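Local coordinates for protein alcohol oxidase (Myceliophthora thermophila, PDB 6F74) that binds flavin-adenine dinucleotide and probably oxidises a substrate with molecular oxygen, as a flavoprotein oxidase of the VAO type, at residues 434-438 and 542-546; 465-471 and 498-504. One frame throughout, in Å; residues are numbered along the deposited sequence.

Contact 1: 434-438 and 542-546. With FAD (flavin-adenine dinucleotide), chain I.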
loop_
_atom_site.group_PDB
_atom_site.type_symbol
_atom_site.label_atom_id
_atom_site.label_comp_id
_atom_site.label_asym_id
_atom_site.label_seq_id
_atom_site.Cartn_x
_atom_site.Cartn_y
_atom_site.Cartn_z
ATOM N N ILE A 434 11.677 1.421 2.811
ATOM C CA ILE A 434 12.018 1.370 4.243
ATOM C C ILE A 434 11.418 2.621 4.862
ATOM O O ILE A 434 12.023 3.686 4.882
ATOM C CB ILE A 434 13.542 1.295 4.521
ATOM C CG1 ILE A 434 14.184 0.244 3.600
ATOM C CG2 ILE A 434 13.767 0.984 6.008
ATOM C CD1 ILE A 434 15.653 0.005 3.852
ATOM N N ILE A 435 10.171 2.471 5.309
ATOM C CA ILE A 435 9.399 3.562 5.868
ATOM C C ILE A 435 8.778 3.152 7.189
ATOM O O ILE A 435 8.707 1.950 7.537
ATOM C CB ILE A 435 8.297 4.048 4.886
ATOM C CG1 ILE A 435 7.294 2.924 4.581
ATOM C CG2 ILE A 435 8.933 4.571 3.597
ATOM C CD1 ILE A 435 6.060 3.327 3.774
ATOM N N THR A 436 8.325 4.169 7.914
ATOM C CA THR A 436 7.498 3.974 9.123
ATOM C C THR A 436 6.286 4.889 9.007
ATOM O O THR A 436 6.357 5.959 8.387
ATOM C CB THR A 436 8.297 4.275 10.408
ATOM O OG1 THR A 436 7.479 4.092 11.554
ATOM C CG2 THR A 436 8.898 5.729 10.375
ATOM N N SER A 437 5.144 4.464 9.537
ATOM C CA SER A 437 3.946 5.307 9.480
ATOM C C SER A 437 3.325 5.389 10.863
ATOM O O SER A 437 3.436 4.454 11.692
ATOM C CB SER A 437 2.935 4.829 8.433
ATOM O OG SER A 437 2.584 3.455 8.542
ATOM N N ARG A 438 2.754 6.560 11.125
ATOM C CA ARG A 438 2.124 6.840 12.390
ATOM C C ARG A 438 0.878 7.681 12.182
ATOM O O ARG A 438 0.931 8.779 11.608
ATOM C CB ARG A 438 3.084 7.535 13.337
ATOM C CG ARG A 438 2.609 7.482 14.792
ATOM C CD ARG A 438 2.790 6.101 15.378
ATOM N NE ARG A 438 2.230 5.964 16.716
ATOM C CZ ARG A 438 1.981 4.789 17.314
ATOM N NH1 ARG A 438 2.236 3.624 16.697
ATOM N NH2 ARG A 438 1.468 4.781 18.544
ATOM N N ASN A 542 -0.069 -1.148 5.142
ATOM C CA ASN A 542 0.233 -1.150 3.701
ATOM C C ASN A 542 1.428 -0.289 3.339
ATOM O O ASN A 542 2.124 -0.571 2.342
ATOM C CB ASN A 542 -0.978 -0.676 2.870
ATOM C CG ASN A 542 -2.089 -1.688 2.800
ATOM O OD1 ASN A 542 -1.901 -2.864 3.127
ATOM N ND2 ASN A 542 -3.271 -1.245 2.339
ATOM N N GLU A 543 1.635 0.765 4.125
ATOM C CA GLU A 543 2.766 1.674 3.953
ATOM C C GLU A 543 3.275 1.927 5.362
ATOM O O GLU A 543 2.955 2.938 6.004
ATOM C CB GLU A 543 2.372 2.966 3.227
ATOM C CG GLU A 543 2.041 2.769 1.738
ATOM C CD GLU A 543 1.384 3.988 1.072
ATOM O OE1 GLU A 543 0.660 4.714 1.781
ATOM O OE2 GLU A 543 1.539 4.244 -0.176
ATOM N N GLY A 544 4.066 0.977 5.831
ATOM C CA GLY A 544 4.452 0.935 7.219
ATOM C C GLY A 544 5.676 0.089 7.481
ATOM O O GLY A 544 6.314 -0.417 6.563
ATOM N N ASP A 545 6.005 -0.022 8.763
ATOM C CA ASP A 545 7.300 -0.564 9.201
ATOM C C ASP A 545 7.162 -2.029 9.516
ATOM O O ASP A 545 6.756 -2.390 10.604
ATOM C CB ASP A 545 7.758 0.181 10.453
ATOM C CG ASP A 545 9.169 -0.205 10.901
ATOM O OD1 ASP A 545 9.813 -1.046 10.269
ATOM O OD2 ASP A 545 9.658 0.376 11.896
ATOM N N GLY A 546 7.571 -2.866 8.581
ATOM C CA GLY A 546 7.456 -4.320 8.738
ATOM C C GLY A 546 8.526 -4.882 9.644
ATOM O O GLY A 546 8.430 -6.051 9.988
HETATM P PA FAD I . 0.088 -7.427 -4.065
HETATM O O1A FAD I . 1.597 -7.336 -3.862
HETATM O O2A FAD I . -0.377 -8.157 -5.286
HETATM O O5B FAD I . -0.517 -8.089 -2.766
HETATM C C5B FAD I . -0.414 -7.419 -1.540
HETATM C C4B FAD I . -0.792 -8.375 -0.423
HETATM O O4B FAD I . -2.157 -8.708 -0.613
HETATM C C3B FAD I . -0.057 -9.690 -0.391
HETATM O O3B FAD I . -0.040 -10.136 0.970
HETATM C C2B FAD I . -0.946 -10.637 -1.159
HETATM O O2B FAD I . -0.904 -12.002 -0.723
HETATM C C1B FAD I . -2.315 -10.100 -0.844
HETATM N N9A FAD I . -3.333 -10.266 -1.887
HETATM C C8A FAD I . -3.377 -9.642 -3.071
HETATM N N7A FAD I . -4.474 -10.002 -3.765
HETATM C C5A FAD I . -5.142 -10.862 -3.001
HETATM C C6A FAD I . -6.396 -11.599 -3.160
HETATM N N6A FAD I . -7.081 -11.419 -4.312
HETATM N N1A FAD I . -6.774 -12.421 -2.145
HETATM C C2A FAD I . -6.025 -12.548 -1.019
HETATM N N3A FAD I . -4.866 -11.875 -0.800
HETATM C C4A FAD I . -4.400 -11.030 -1.756
HETATM N N1 FAD I . -1.808 2.474 -1.064
HETATM C C2 FAD I . -2.670 3.450 -0.701
HETATM O O2 FAD I . -3.364 3.289 0.336
HETATM N N3 FAD I . -2.829 4.573 -1.429
HETATM C C4 FAD I . -2.118 4.818 -2.543
HETATM O O4 FAD I . -2.253 5.868 -3.205
HETATM C C4X FAD I . -1.138 3.809 -3.000
HETATM N N5 FAD I . -0.390 4.002 -4.105
HETATM C C5X FAD I . 0.494 3.054 -4.503
HETATM C C6 FAD I . 1.246 3.262 -5.659
HETATM C C7 FAD I . 2.147 2.318 -6.119
HETATM C C7M FAD I . 2.893 2.714 -7.369
HETATM C C8 FAD I . 2.312 1.038 -5.374
HETATM C C8M FAD I . 3.245 -0.073 -5.835
HETATM C C9 FAD I . 1.583 0.836 -4.207
HETATM C C9A FAD I . 0.663 1.787 -3.730
HETATM N N10 FAD I . -0.124 1.600 -2.560
HETATM C C10 FAD I . -1.026 2.600 -2.171
HETATM C "C1'" FAD I . 0.026 0.424 -1.671
HETATM C "C2'" FAD I . -0.923 -0.722 -1.787
HETATM O "O2'" FAD I . -2.095 -0.376 -1.051
HETATM C "C3'" FAD I . -0.299 -1.964 -1.142
HETATM O "O3'" FAD I . 1.025 -2.214 -1.648
HETATM C "C4'" FAD I . -1.169 -3.199 -1.331
HETATM O "O4'" FAD I . -0.547 -4.323 -0.701
HETATM C "C5'" FAD I . -1.414 -3.482 -2.805
HETATM O "O5'" FAD I . -2.234 -4.627 -2.960
HETATM P P FAD I . -1.987 -5.414 -4.310
HETATM O O1P FAD I . -1.994 -4.456 -5.469
HETATM O O2P FAD I . -2.928 -6.573 -4.296
HETATM O O3P FAD I . -0.463 -5.901 -4.068
HETATM O O HOH W 1 10.558 -0.409 7.905
HETATM O O HOH W 2 8.848 -0.091 4.808
HETATM O O HOH W 3 4.491 1.774 10.710
#
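Ser437 and Glu543 make the one direct hydrogen bond of this contact, Ser437 OG giving its proton to Glu543 O at 2.6 Å; most of the other polar links run through three waters. The hydroxyl meets the carbonyl at a C=O...O angle of 134°, tilted from the carbonyl plane. It is put there by chi1 of 52°, which sets OG between the backbone N and C of Ser437, and the same OG takes the N-H of Tyr540, so two bonds fix its rotation. The three waters bridge the strand and the loop. Water 3 accepts from the amides of both Ser437 and Asp545; water 1 donates to Ile435 O and, at 2.6 Å, to Asp545 OD1. Water 2 accepts from Ile435 N and probably donates to Gly544 O. Asp545 CA adds a C-H...O contact of 3.3 Å to Ile435 O. Ile435 supplies the apolar part: its methyl CD1 reaches alongside the loop backbone, 3.5 Å from Glu543 C and 3.7 Å from Glu543 CB. Beyond that point the carboxylate of Glu543 turns to the flavin, where OE2 lies 3.6 Å from FAD C10 and OE1 is hydrogen-bonded to His246, an FAD-binding residue. The loop 542-546, within the berberine-like sequence family, thus joins the cofactor pocket to the sheet. Strand 435-440 is an outermost strand of its antiparallel sheet, with strand 498-503 beside it, while Ile434 packs on Val522 of helix 512-533, and Asp545 OD2 is hydrogen-bonded to Thr523 OG1 of the same helix.

Contact 2: 465-471 and 498-504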
loop_
_atom_site.group_PDB
_atom_site.type_symbol
_atom_site.label_atom_id
_atom_site.label_comp_id
_atom_site.label_asym_id
_atom_site.label_seq_id
_atom_site.Cartn_x
_atom_site.Cartn_y
_atom_site.Cartn_z
ATOM N N VAL A 465 19.098 11.824 2.681
ATOM C CA VAL A 465 17.771 12.166 2.200
ATOM C C VAL A 465 16.739 11.362 2.962
ATOM O O VAL A 465 16.808 10.132 3.002
ATOM C CB VAL A 465 17.574 11.908 0.699
ATOM C CG1 VAL A 465 16.191 12.438 0.265
ATOM C CG2 VAL A 465 18.674 12.626 -0.084
ATOM N N SER A 466 15.792 12.076 3.563
ATOM C CA SER A 466 14.691 11.502 4.273
ATOM C C SER A 466 13.414 11.989 3.570
ATOM O O SER A 466 13.172 13.204 3.437
ATOM C CB SER A 466 14.742 11.903 5.751
ATOM O OG SER A 466 15.852 11.288 6.408
ATOM N N SER A 467 12.605 11.037 3.120
ATOM C CA SER A 467 11.280 11.359 2.614
ATOM C C SER A 467 10.325 11.487 3.807
ATOM O O SER A 467 10.265 10.581 4.669
ATOM C CB SER A 467 10.778 10.239 1.745
ATOM O OG SER A 467 10.679 9.072 2.574
ATOM N N ASN A 468 9.623 12.609 3.863
ATOM C CA ASN A 468 8.548 12.782 4.818
ATOM C C ASN A 468 7.267 13.110 4.051
ATOM O O ASN A 468 7.286 13.907 3.101
ATOM C CB ASN A 468 8.921 13.858 5.804
ATOM C CG ASN A 468 9.927 13.356 6.815
ATOM O OD1 ASN A 468 9.556 12.566 7.699
ATOM N ND2 ASN A 468 11.205 13.781 6.682
ATOM N N VAL A 469 6.179 12.456 4.428
ATOM C CA VAL A 469 4.931 12.571 3.696
ATOM C C VAL A 469 3.801 12.673 4.707
ATOM O O VAL A 469 3.772 11.923 5.730
ATOM C CB VAL A 469 4.681 11.357 2.776
ATOM C CG1 VAL A 469 3.382 11.515 1.960
ATOM C CG2 VAL A 469 5.876 11.116 1.849
ATOM N N VAL A 470 2.883 13.602 4.416
ATOM C CA VAL A 470 1.633 13.769 5.143
ATOM C C VAL A 470 0.463 13.215 4.320
ATOM O O VAL A 470 0.276 13.645 3.197
ATOM C CB VAL A 470 1.360 15.249 5.429
ATOM C CG1 VAL A 470 -0.001 15.431 6.065
ATOM C CG2 VAL A 470 2.387 15.766 6.411
ATOM N N LEU A 471 -0.308 12.277 4.893
ATOM C CA LEU A 471 -1.481 11.691 4.226
ATOM C C LEU A 471 -2.728 12.215 4.910
ATOM O O LEU A 471 -3.183 11.669 5.919
ATOM C CB LEU A 471 -1.434 10.168 4.308
ATOM C CG LEU A 471 -0.214 9.455 3.724
ATOM C CD1 LEU A 471 0.976 9.666 4.619
ATOM C CD2 LEU A 471 -0.532 7.971 3.608
ATOM N N PHE A 498 -4.896 12.369 9.979
ATOM C CA PHE A 498 -3.820 12.193 9.035
ATOM C C PHE A 498 -2.757 11.216 9.513
ATOM O O PHE A 498 -2.726 10.824 10.669
ATOM C CB PHE A 498 -3.197 13.545 8.666
ATOM C CG PHE A 498 -2.383 14.193 9.755
ATOM C CD1 PHE A 498 -2.981 15.060 10.666
ATOM C CD2 PHE A 498 -1.006 14.014 9.823
ATOM C CE1 PHE A 498 -2.232 15.674 11.649
ATOM C CE2 PHE A 498 -0.254 14.647 10.797
ATOM C CZ PHE A 498 -0.861 15.472 11.715
ATOM N N VAL A 499 -1.916 10.811 8.565
ATOM C CA VAL A 499 -0.800 9.917 8.797
ATOM C C VAL A 499 0.491 10.635 8.436
ATOM O O VAL A 499 0.542 11.384 7.469
ATOM C CB VAL A 499 -0.930 8.636 7.964
ATOM C CG1 VAL A 499 0.179 7.646 8.320
ATOM C CG2 VAL A 499 -2.303 7.999 8.195
ATOM N N MET A 500 1.526 10.419 9.246
ATOM C CA MET A 500 2.895 10.829 8.891
ATOM C C MET A 500 3.645 9.583 8.483
ATOM O O MET A 500 3.582 8.556 9.179
ATOM C CB MET A 500 3.606 11.501 10.060
ATOM C CG MET A 500 2.984 12.833 10.447
ATOM S SD MET A 500 3.528 13.547 11.995
ATOM C CE MET A 500 5.163 14.129 11.611
ATOM N N ILE A 501 4.297 9.653 7.328
ATOM C CA ILE A 501 5.205 8.621 6.853
ATOM C C ILE A 501 6.593 9.242 6.716
ATOM O O ILE A 501 6.744 10.328 6.169
ATOM C CB ILE A 501 4.745 8.071 5.504
ATOM C CG1 ILE A 501 3.377 7.425 5.689
ATOM C CG2 ILE A 501 5.739 7.070 4.942
ATOM C CD1 ILE A 501 2.771 6.801 4.459
ATOM N N SER A 502 7.595 8.563 7.254
ATOM C CA SER A 502 8.993 9.003 7.152
ATOM C C SER A 502 9.825 7.807 6.727
ATOM O O SER A 502 9.623 6.714 7.214
ATOM C CB SER A 502 9.473 9.561 8.483
ATOM O OG SER A 502 10.786 10.103 8.392
ATOM N N GLY A 503 10.756 7.997 5.810
ATOM C CA GLY A 503 11.544 6.848 5.300
ATOM C C GLY A 503 12.887 7.269 4.723
ATOM O O GLY A 503 13.160 8.460 4.583
ATOM N N GLN A 504 13.715 6.270 4.398
ATOM C CA GLN A 504 14.986 6.478 3.694
ATOM C C GLN A 504 15.191 5.341 2.721
ATOM O O GLN A 504 14.670 4.249 2.907
ATOM C CB GLN A 504 16.195 6.462 4.651
ATOM C CG GLN A 504 15.965 7.191 5.939
ATOM C CD GLN A 504 17.205 7.245 6.836
ATOM O OE1 GLN A 504 17.092 7.556 8.014
ATOM N NE2 GLN A 504 18.382 6.919 6.290
HETATM O O HOH W 4 6.846 12.554 8.352
#
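Leu471 and Ile501 interlock on one face of an antiparallel strand pair, 467-471 with 498-503, within the seven-stranded sheet. Along Leu471, CB lies 4.0 Å from Val499 CB; CG, held beside the backbone N by chi1 of -58°, comes near Ile501 CD1. Its CD1 presses on that same methyl, Ile501 CD1, at 3.4 Å, closer than usual van der Waals contact, and also meets Val499 O, while CD2 touches Ile501 CD1 at 3.6 Å. The two side chains cross at about a right angle, and Leu471 also packs on His246. Six backbone hydrogen bonds pair Ser467 with Gly503, Val469 with Ile501 and Leu471 with Val499. The opposite face carries a polar pair: Ser502 OG donates to Asn468 OD1 at 2.8 Å, from above the amide's carbonyl plane. Asn468 ND2 is hydrogen-bonded to Val458 O, so both ends of the amide are held. Water 4 donates to Asn468 OD1 and, at 3.1 Å, to Ile501 O. Replacing Asn468 by an alanine would probably leave Ser502 OG and Val458 O without these mates and the water with one anchor fewer. Farther along this face, Val470 CG1 approaches the Phe498 ring obliquely, 4.1 Å from Phe498 CD2.

In the fold
Both contacts are buried and share one antiparallel sheet. Strand 498-503 lies between 467-472 and 435-440, so contact 2 is an inner strand pairing, whereas contact 1 is made at the edge strand, where a loop lies against it, partly through waters. The two are tied directly by the bonds Thr436 N to Ser502 O and Arg438 N to Met500 O, both 2.9 Å. Their chemistry follows their place: contact 2 combines regular backbone pairing with branched aliphatic packing, while contact 1 combines one serine bond, bridging waters and the packing of Ile435. They also converge on His246, contact 1 through a hydrogen bond between Glu543 and His246, contact 2 through apolar packing.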